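Local coordinates for protein type-2 restriction enzyme AgeI (Thalassobius gelatinovorus, PDB 5DWA) that recognises the double-stranded sequence 5'-ACCGGT-3' and cleaves after the A, as a PD-(D/E)XK restriction endonuclease monomer that dimerizes to cleave DNA, at a contact of chain A with DNA. Numbering follows the deposited sequence.

A contact of chain A with DNA. Residues 42, 44, 90, 120. With nucleotides of chain C; nucleotides of chain B.
Arg90 reaches into the minor groove at the pair of DC10 of chain B with DG3 of chain C. CG lies anti to the backbone N (chi1 173°), and a bend at chi2 (64°) carries the chain past the DC10 deoxyribose, so that Arg90 NE donates to carbonyl O2 of DC10 at 2.8 Å. O2 lies close to the guanidinium plane; Arg90 NH2 adds a weak bond to O2 of DC10 at 3.1 Å. The same O2 takes the Watson-Crick bond from N2 of DG3, a crowded acceptor whose partial negative charge the guanidinium would probably offset. Since pyrimidine O2 and purine N3 are similarly placed minor-groove acceptors, this bond alone may say little about sequence, which would suit this pre-specific complex.

On the backbone of DG11 of chain B, Lys42 bends at chi3 (-74°) and chi4, so that methylenes, not NZ, meet the sugar-phosphate, Lys42 CD 3.4 Å from O5' of DG11; its charge may act at a distance. The same CD sits over the rim of one face of the Arg44 guanidinium. Water 1 joins the Arg44 backbone N to the phosphate oxygen OP1. Water 2, in the Arg44 guanidinium plane, links NH1 and the Lys120 backbone N to O3' of DG11. The Lys120 side chain, poorly ordered, extends toward the guanine's minor-groove edge.

Arg44 belongs to helix 43-57, just after loop residue Lys42, and Arg90 to helix 84-109; Lys120 lies between strand 113-117 and helix 123-130.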
# COMPACT_ATOMS: atom_id res chain seq x y z
N LYS A 42 11.17 17.26 -12.80
CA LYS A 42 10.42 16.28 -12.01
C LYS A 42 11.35 15.64 -11.00
O LYS A 42 12.48 15.30 -11.31
CB LYS A 42 9.80 15.21 -12.91
CG LYS A 42 8.74 15.75 -13.88
CD LYS A 42 8.14 14.65 -14.74
CE LYS A 42 9.11 14.19 -15.82
NZ LYS A 42 9.41 15.31 -16.76
N ARG A 44 11.28 12.73 -9.82
CA ARG A 44 11.65 11.36 -10.17
C ARG A 44 12.96 11.38 -10.95
O ARG A 44 13.80 10.48 -10.81
CB ARG A 44 10.55 10.64 -10.97
CG ARG A 44 10.32 11.14 -12.39
CD ARG A 44 9.24 10.31 -13.06
NE ARG A 44 9.09 10.64 -14.47
CZ ARG A 44 7.93 10.59 -15.12
NH1 ARG A 44 6.82 10.25 -14.47
NH2 ARG A 44 7.87 10.89 -16.41
N ARG A 90 5.52 9.90 -3.58
CA ARG A 90 5.02 10.07 -4.93
C ARG A 90 6.13 10.09 -5.98
O ARG A 90 5.94 9.63 -7.11
CB ARG A 90 4.19 11.35 -5.01
CG ARG A 90 3.74 11.72 -6.42
CD ARG A 90 2.80 10.69 -7.02
NE ARG A 90 2.38 11.15 -8.35
CZ ARG A 90 2.71 10.57 -9.50
NH1 ARG A 90 3.44 9.46 -9.51
NH2 ARG A 90 2.29 11.10 -10.65
N LYS A 120 3.00 7.44 -17.27
CA LYS A 120 1.63 7.74 -17.68
C LYS A 120 1.45 7.75 -19.20
O LYS A 120 2.16 8.44 -19.92
CB LYS A 120 1.21 9.09 -17.10
CG LYS A 120 -0.22 9.10 -16.64
CD LYS A 120 -0.34 9.90 -15.37
CE LYS A 120 -1.76 9.91 -14.88
NZ LYS A 120 -1.79 10.09 -13.40
P DG C 3 -9.30 7.87 -10.13
OP1 DG C 3 -9.99 7.93 -11.44
OP2 DG C 3 -10.08 7.65 -8.89
O5' DG C 3 -8.17 6.74 -10.23
C5' DG C 3 -7.55 6.47 -11.50
C4' DG C 3 -6.09 6.02 -11.36
O4' DG C 3 -5.25 7.12 -10.94
C3' DG C 3 -5.81 4.91 -10.38
O3' DG C 3 -4.70 4.17 -10.86
C2' DG C 3 -5.47 5.68 -9.10
C1' DG C 3 -4.71 6.88 -9.65
N9 DG C 3 -4.88 8.11 -8.90
C8 DG C 3 -6.01 8.51 -8.23
N7 DG C 3 -5.90 9.69 -7.69
C5 DG C 3 -4.63 10.12 -8.05
C6 DG C 3 -3.95 11.32 -7.75
O6 DG C 3 -4.37 12.29 -7.10
N1 DG C 3 -2.67 11.35 -8.31
C2 DG C 3 -2.11 10.34 -9.05
N2 DG C 3 -0.87 10.55 -9.49
N3 DG C 3 -2.74 9.20 -9.33
C4 DG C 3 -3.99 9.16 -8.80
P DC B 10 4.86 17.04 -5.00
OP1 DC B 10 6.30 16.82 -4.85
OP2 DC B 10 4.30 18.39 -4.81
O5' DC B 10 4.37 16.52 -6.40
C5' DC B 10 4.91 15.33 -6.93
C4' DC B 10 4.22 14.95 -8.21
O4' DC B 10 2.88 14.50 -7.92
C3' DC B 10 4.07 16.10 -9.20
O3' DC B 10 4.29 15.62 -10.50
C2' DC B 10 2.62 16.51 -9.02
C1' DC B 10 2.02 15.14 -8.83
N1 DC B 10 0.66 15.10 -8.26
C2 DC B 10 -0.09 13.94 -8.42
O2 DC B 10 0.40 13.00 -9.05
N3 DC B 10 -1.33 13.88 -7.88
C4 DC B 10 -1.81 14.92 -7.20
N4 DC B 10 -3.04 14.81 -6.70
C5 DC B 10 -1.06 16.12 -7.02
C6 DC B 10 0.17 16.16 -7.56
P DG B 11 5.73 15.77 -11.18
OP1 DG B 11 6.77 15.30 -10.23
OP2 DG B 11 5.85 17.15 -11.74
O5' DG B 11 5.65 14.77 -12.40
C5' DG B 11 5.58 13.37 -12.20
C4' DG B 11 4.54 12.76 -13.12
O4' DG B 11 3.22 13.03 -12.58
C3' DG B 11 4.54 13.30 -14.55
O3' DG B 11 4.22 12.26 -15.46
C2' DG B 11 3.44 14.36 -14.50
C1' DG B 11 2.44 13.72 -13.55
N9 DG B 11 1.59 14.67 -12.85
C8 DG B 11 1.89 15.97 -12.52
N7 DG B 11 0.93 16.57 -11.86
C5 DG B 11 -0.06 15.60 -11.74
C6 DG B 11 -1.33 15.66 -11.12
O6 DG B 11 -1.86 16.62 -10.54
N1 DG B 11 -2.01 14.46 -11.23
C2 DG B 11 -1.53 13.34 -11.85
N2 DG B 11 -2.33 12.28 -11.85
N3 DG B 11 -0.34 13.26 -12.43
C4 DG B 11 0.34 14.43 -12.34
O HOH W 1 8.44 13.10 -10.25
O HOH W 2 4.05 9.28 -15.13